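Local coordinates for protein minor fimbrium subunit Mfa5 (Porphyromonas gingivalis ATCC 33277, PDB 6TO1) that serves as an accessory subunit of the minor fimbriae, pili that mediate biofilm formation and adhesion to host cells and other oral bacteria, at residues Thr123-Val128 against Glu168-Ile172; Ile404-Arg410 against Thr456-Ser461. One frame throughout, in Å; residues are numbered along the deposited sequence. Where two conformers were deposited one is given.

Contact 1. Residues Thr123-Val128 against Glu168-Ile172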
loop_
_atom_site.group_PDB
_atom_site.type_symbol
_atom_site.label_atom_id
_atom_site.label_comp_id
_atom_site.label_asym_id
_atom_site.label_seq_id
_atom_site.Cartn_x
_atom_site.Cartn_y
_atom_site.Cartn_z
ATOM N N THR A 123 5.097 -5.895 -2.167
ATOM C CA THR A 123 6.195 -6.656 -1.572
ATOM C C THR A 123 7.510 -6.015 -2.016
ATOM O O THR A 123 7.730 -5.792 -3.210
ATOM C CB THR A 123 6.111 -8.122 -2.002
ATOM O OG1 THR A 123 4.879 -8.684 -1.514
ATOM C CG2 THR A 123 7.259 -8.912 -1.445
ATOM N N VAL A 124 8.348 -5.664 -1.060
ATOM C CA VAL A 124 9.594 -4.960 -1.365
ATOM C C VAL A 124 10.584 -5.976 -1.933
ATOM O O VAL A 124 10.869 -6.960 -1.254
ATOM C CB VAL A 124 10.141 -4.270 -0.110
ATOM C CG1 VAL A 124 11.502 -3.629 -0.399
ATOM C CG2 VAL A 124 9.155 -3.229 0.415
ATOM N N PRO A 125 11.121 -5.798 -3.142
ATOM C CA PRO A 125 12.068 -6.802 -3.671
ATOM C C PRO A 125 13.303 -6.958 -2.792
ATOM O O PRO A 125 13.872 -5.985 -2.283
ATOM C CB PRO A 125 12.432 -6.270 -5.064
ATOM C CG PRO A 125 11.182 -5.473 -5.467
ATOM C CD PRO A 125 10.768 -4.795 -4.171
ATOM N N VAL A 126 13.697 -8.204 -2.597
ATOM C CA VAL A 126 14.801 -8.528 -1.701
ATOM C C VAL A 126 15.583 -9.661 -2.339
ATOM O O VAL A 126 14.999 -10.648 -2.803
ATOM C CB VAL A 126 14.311 -8.914 -0.294
ATOM C CG1 VAL A 126 13.165 -9.947 -0.374
ATOM C CG2 VAL A 126 15.459 -9.435 0.578
ATOM N N ASP A 127 16.897 -9.497 -2.409
ATOM C CA ASP A 127 17.791 -10.525 -2.909
ATOM C C ASP A 127 18.678 -10.984 -1.761
ATOM O O ASP A 127 19.124 -10.165 -0.951
ATOM C CB ASP A 127 18.660 -10.015 -4.068
ATOM C CG ASP A 127 17.930 -10.019 -5.398
ATOM O OD1 ASP A 127 16.963 -10.793 -5.562
ATOM O OD2 ASP A 127 18.341 -9.237 -6.289
ATOM N N VAL A 128 18.920 -12.290 -1.702
ATOM C CA VAL A 128 19.661 -12.940 -0.620
ATOM C C VAL A 128 20.745 -13.798 -1.240
ATOM O O VAL A 128 20.476 -14.539 -2.193
ATOM C CB VAL A 128 18.741 -13.824 0.248
ATOM C CG1 VAL A 128 19.525 -14.519 1.346
ATOM C CG2 VAL A 128 17.580 -13.005 0.786
ATOM N N GLU A 168 6.644 -13.980 -4.594
ATOM C CA GLU A 168 6.817 -12.595 -5.005
ATOM C C GLU A 168 8.021 -11.967 -4.301
ATOM O O GLU A 168 8.192 -12.108 -3.086
ATOM C CB GLU A 168 5.552 -11.794 -4.680
ATOM C CG GLU A 168 4.771 -11.329 -5.900
ATOM C CD GLU A 168 3.470 -10.627 -5.532
ATOM O OE1 GLU A 168 3.531 -9.483 -5.031
ATOM O OE2 GLU A 168 2.391 -11.222 -5.744
ATOM N N GLY A 169 8.857 -11.285 -5.073
ATOM C CA GLY A 169 9.816 -10.354 -4.531
ATOM C C GLY A 169 11.150 -10.917 -4.093
ATOM O O GLY A 169 12.108 -10.145 -3.984
ATOM N N VAL A 170 11.250 -12.219 -3.836
ATOM C CA VAL A 170 12.412 -12.812 -3.175
ATOM C C VAL A 170 13.193 -13.628 -4.195
ATOM O O VAL A 170 12.594 -14.403 -4.936
ATOM C CB VAL A 170 11.992 -13.716 -2.003
ATOM C CG1 VAL A 170 13.247 -14.371 -1.346
ATOM C CG2 VAL A 170 11.174 -12.953 -0.992
ATOM N N ARG A 171 14.533 -13.468 -4.226
ATOM C CA ARG A 171 15.407 -14.412 -4.908
ATOM C C ARG A 171 16.559 -14.818 -3.986
ATOM O O ARG A 171 16.975 -14.048 -3.114
ATOM C CB ARG A 171 16.008 -13.850 -6.216
ATOM C CG ARG A 171 14.984 -13.442 -7.271
ATOM C CD ARG A 171 15.663 -12.959 -8.549
ATOM N NE ARG A 171 16.638 -11.900 -8.292
ATOM C CZ ARG A 171 17.531 -11.492 -9.190
ATOM N NH1 ARG A 171 17.553 -12.040 -10.395
ATOM N NH2 ARG A 171 18.406 -10.554 -8.888
ATOM N N ILE A 172 17.084 -16.020 -4.194
ATOM C CA ILE A 172 18.180 -16.547 -3.388
ATOM C C ILE A 172 19.268 -17.057 -4.318
ATOM O O ILE A 172 18.983 -17.797 -5.261
ATOM C CB ILE A 172 17.722 -17.676 -2.447
ATOM C CG1 ILE A 172 16.660 -17.218 -1.455
ATOM C CG2 ILE A 172 18.918 -18.184 -1.621
ATOM C CD1 ILE A 172 16.092 -18.356 -0.602
HETATM O O HOH W 1 4.459 -6.427 -4.900
HETATM O O HOH W 2 14.273 -10.121 -5.763
#
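Thr123 meets Glu168 and Gly169: its methyl CG2, anti to the backbone N, lies 3.7 Å from Glu168 O and also faces Gly169 CA. At Pro125 the approach is through backbone, CA lying 3.4 Å from Gly169 O in a CA-H...O contact. Gly169 itself, with a positive phi, is where the second segment bends into its strand, and its carbonyl then receives Val126 N at 2.9 Å in a nearly straight bond (171° at the hydrogen). Val126 O in turn accepts from Arg171 N, while Val126 CG1 packs alongside Val170 CG2 at 3.7 Å, both side chains pointing the same way. The axes of 126-128 and 170-172 run 14° apart and in the same sense. With helix 143-160 between them in the sequence, the strands form a beta-alpha-beta unit of the von Willebrand factor type A domain.

Asp127 and Arg171 are paired on the sheet face opposite Val126 and Val170. The arginine, bent at chi3, presents its guanidinium side-on: NE reaches Asp127 OD1 at 3.0 Å and NH2 reaches Asp127 OD2 at 2.9 Å. Both oxygens lie in the guanidinium plane, yet the carboxylate is turned 39° from it, so NH2 meets OD2 from above the carboxylate plane. Ser223 OG also hydrogen-bonds OD2. Val128 N donates to Arg171 O at 3.0 Å, and the Val128 side chain shares with Ile172 the face that Met160 of helix 143-160 covers.

Contact 2. Residues Ile404-Arg410 against Thr456-Ser461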
loop_
_atom_site.group_PDB
_atom_site.type_symbol
_atom_site.label_atom_id
_atom_site.label_comp_id
_atom_site.label_asym_id
_atom_site.label_seq_id
_atom_site.Cartn_x
_atom_site.Cartn_y
_atom_site.Cartn_z
ATOM N N ILE A 404 4.725 -3.087 2.301
ATOM C CA ILE A 404 4.500 -1.694 2.640
ATOM C C ILE A 404 3.183 -1.561 3.409
ATOM O O ILE A 404 2.137 -2.067 2.988
ATOM C CB ILE A 404 4.512 -0.840 1.368
ATOM C CG1 ILE A 404 5.855 -0.925 0.635
ATOM C CG2 ILE A 404 4.178 0.611 1.699
ATOM C CD1 ILE A 404 7.053 -0.447 1.483
ATOM N N ASN A 405 3.237 -0.869 4.545
ATOM C CA ASN A 405 2.124 -0.813 5.487
ATOM C C ASN A 405 1.103 0.261 5.138
ATOM O O ASN A 405 -0.096 0.063 5.359
ATOM C CB ASN A 405 2.668 -0.578 6.907
ATOM C CG ASN A 405 1.575 -0.525 7.969
ATOM O OD1 ASN A 405 0.752 -1.436 8.087
ATOM N ND2 ASN A 405 1.582 0.540 8.763
ATOM N N ILE A 406 1.551 1.394 4.616
ATOM C CA ILE A 406 0.678 2.531 4.335
ATOM C C ILE A 406 0.444 2.638 2.836
ATOM O O ILE A 406 1.387 2.583 2.036
ATOM C CB ILE A 406 1.268 3.846 4.861
ATOM C CG1 ILE A 406 1.540 3.816 6.361
ATOM C CG2 ILE A 406 0.330 5.015 4.500
ATOM C CD1 ILE A 406 0.366 3.563 7.203
ATOM N N GLY A 407 -0.813 2.832 2.449
ATOM C CA GLY A 407 -1.135 3.021 1.053
ATOM C C GLY A 407 -1.229 4.488 0.692
ATOM O O GLY A 407 -0.704 4.917 -0.331
ATOM N N ILE A 408 -1.896 5.263 1.551
ATOM C CA ILE A 408 -2.048 6.708 1.399
ATOM C C ILE A 408 -1.652 7.375 2.714
ATOM O O ILE A 408 -2.188 7.029 3.774
ATOM C CB ILE A 408 -3.504 7.071 1.022
ATOM C CG1 ILE A 408 -3.789 6.607 -0.411
ATOM C CG2 ILE A 408 -3.785 8.519 1.251
ATOM C CD1 ILE A 408 -5.289 6.493 -0.676
ATOM N N GLN A 409 -0.709 8.328 2.649
ATOM C CA GLN A 409 -0.276 9.022 3.862
ATOM C C GLN A 409 -1.219 10.159 4.230
ATOM O O GLN A 409 -1.430 10.429 5.414
ATOM C CB GLN A 409 1.137 9.571 3.684
ATOM C CG GLN A 409 2.159 8.496 3.383
ATOM C CD GLN A 409 3.582 9.014 3.426
ATOM O OE1 GLN A 409 3.814 10.219 3.501
ATOM N NE2 GLN A 409 4.541 8.095 3.400
ATOM N N ARG A 410 -1.738 10.853 3.220
ATOM C CA ARG A 410 -2.649 11.982 3.343
ATOM C C ARG A 410 -3.595 11.877 2.160
ATOM O O ARG A 410 -3.160 11.528 1.063
ATOM C CB ARG A 410 -1.922 13.331 3.277
ATOM C CG ARG A 410 -1.016 13.632 4.457
ATOM C CD ARG A 410 -1.833 13.904 5.697
ATOM N NE ARG A 410 -1.023 14.453 6.781
ATOM C CZ ARG A 410 -0.316 13.717 7.621
ATOM N NH1 ARG A 410 -0.307 12.406 7.492
ATOM N NH2 ARG A 410 0.374 14.293 8.595
ATOM N N THR A 456 -8.990 12.187 4.508
ATOM C CA THR A 456 -9.036 10.752 4.735
ATOM C C THR A 456 -8.166 10.305 5.899
ATOM O O THR A 456 -8.459 9.274 6.509
ATOM C CB THR A 456 -8.594 9.981 3.474
ATOM O OG1 THR A 456 -7.211 10.251 3.201
ATOM C CG2 THR A 456 -9.427 10.372 2.309
ATOM N N GLY A 457 -7.097 11.026 6.193
ATOM C CA GLY A 457 -6.072 10.527 7.080
ATOM C C GLY A 457 -5.259 9.461 6.345
ATOM O O GLY A 457 -5.373 9.256 5.142
ATOM N N THR A 458 -4.417 8.784 7.106
ATOM C CA THR A 458 -3.660 7.673 6.555
ATOM C C THR A 458 -4.570 6.477 6.296
ATOM O O THR A 458 -5.410 6.126 7.127
ATOM C CB THR A 458 -2.538 7.270 7.530
ATOM O OG1 THR A 458 -1.575 8.325 7.609
ATOM C CG2 THR A 458 -1.867 5.998 7.040
ATOM N N ILE A 459 -4.400 5.850 5.130
ATOM C CA ILE A 459 -5.101 4.628 4.773
ATOM C C ILE A 459 -4.057 3.540 4.567
ATOM O O ILE A 459 -3.131 3.713 3.770
ATOM C CB ILE A 459 -5.938 4.797 3.495
ATOM C CG1 ILE A 459 -6.954 5.931 3.637
ATOM C CG2 ILE A 459 -6.673 3.486 3.176
ATOM C CD1 ILE A 459 -7.924 5.720 4.757
ATOM N N LEU A 460 -4.212 2.422 5.273
ATOM C CA LEU A 460 -3.262 1.326 5.160
ATOM C C LEU A 460 -3.369 0.621 3.807
ATOM O O LEU A 460 -4.338 0.770 3.054
ATOM C CB LEU A 460 -3.507 0.304 6.271
ATOM C CG LEU A 460 -3.461 0.858 7.682
ATOM C CD1 LEU A 460 -3.603 -0.244 8.720
ATOM C CD2 LEU A 460 -2.152 1.586 7.917
ATOM N N SER A 461 -2.351 -0.179 3.504
ATOM C CA SER A 461 -2.375 -0.990 2.296
ATOM C C SER A 461 -3.422 -2.094 2.416
ATOM O O SER A 461 -3.916 -2.407 3.504
ATOM C CB SER A 461 -0.975 -1.572 2.047
ATOM O OG SER A 461 -0.615 -2.379 3.154
HETATM O O HOH W 3 -0.876 -2.559 6.609
#
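Ile406 pairs with Leu460 as an antiparallel non-hydrogen-bonded pair, their CA atoms 4.2 Å apart, and Ile408 with Ile459 as a hydrogen-bonded one, so the register slips by one residue between them. The slip is a classic beta bulge. Gly407 N and Ile408 N both donate to Ile459 O, at 2.8 Å and 3.0 Å, each lying in the carbonyl plane. The Ile408 bond is the straighter, 171° at the hydrogen against 147° for Gly407. Ile459 N returns a bond to Ile408 O and completes the pair.

Ser461 closes one end of the contact with two bonds to successive carbonyls. Its OG, set between the backbone N and the carbonyl carbon (chi1 60°), donates to Ile404 O at 2.8 Å in the carbonyl plane, whereas its N reaches Asn405 O from above that group's plane. Beside this, Leu460 rests its CB and CD2 against Asn405 O.

The bulge lies where the chain turns a corner into strand 408-417 of an antiparallel sheet, and the short strand 459-460 is laid against that entry. Ile408 and Ile459 stand side by side, CB to CB 4.1 Å, and both reach strand 110-119, touching Thr119. Ile406 extends its CD1 to where Thr458 and Leu460 converge: CD1 is 3.3 Å from Thr458 CG2, the two side chains crossing at about a right angle, and equally near Leu460 CD2. Both pairs are tighter than ordinary van der Waals contact. The other branch of Thr458, OG1, lies 3.0 Å from Gln409 O. Arg410 NH1 donates to Gln409 O, approaching from above the plane of that carbonyl.

In the fold
Following the chain from its N terminus, strands 90-98 and 110-119 come first, in the sheet that also holds strand 463-473. Segment 123-128 then leads into the sheet of strands 126-133 and 170-177, and contact 1 closes a loop across helix 143-160 when 168-172 arrives. Contact 2 opens later, at 404-410, which leads into strand 408-417, and it closes at 456-461 after a span containing strands but no helix. The two loops are thus in series, neither nested nor crossed. The centres of contacts 1 and 2 lie about 23 Å apart, yet the contacts touch: Val124 CG2 packs 3.6 Å from Ile404 CD1, joining the approaches to strands 126-133 and 408-417 and so their two sheets.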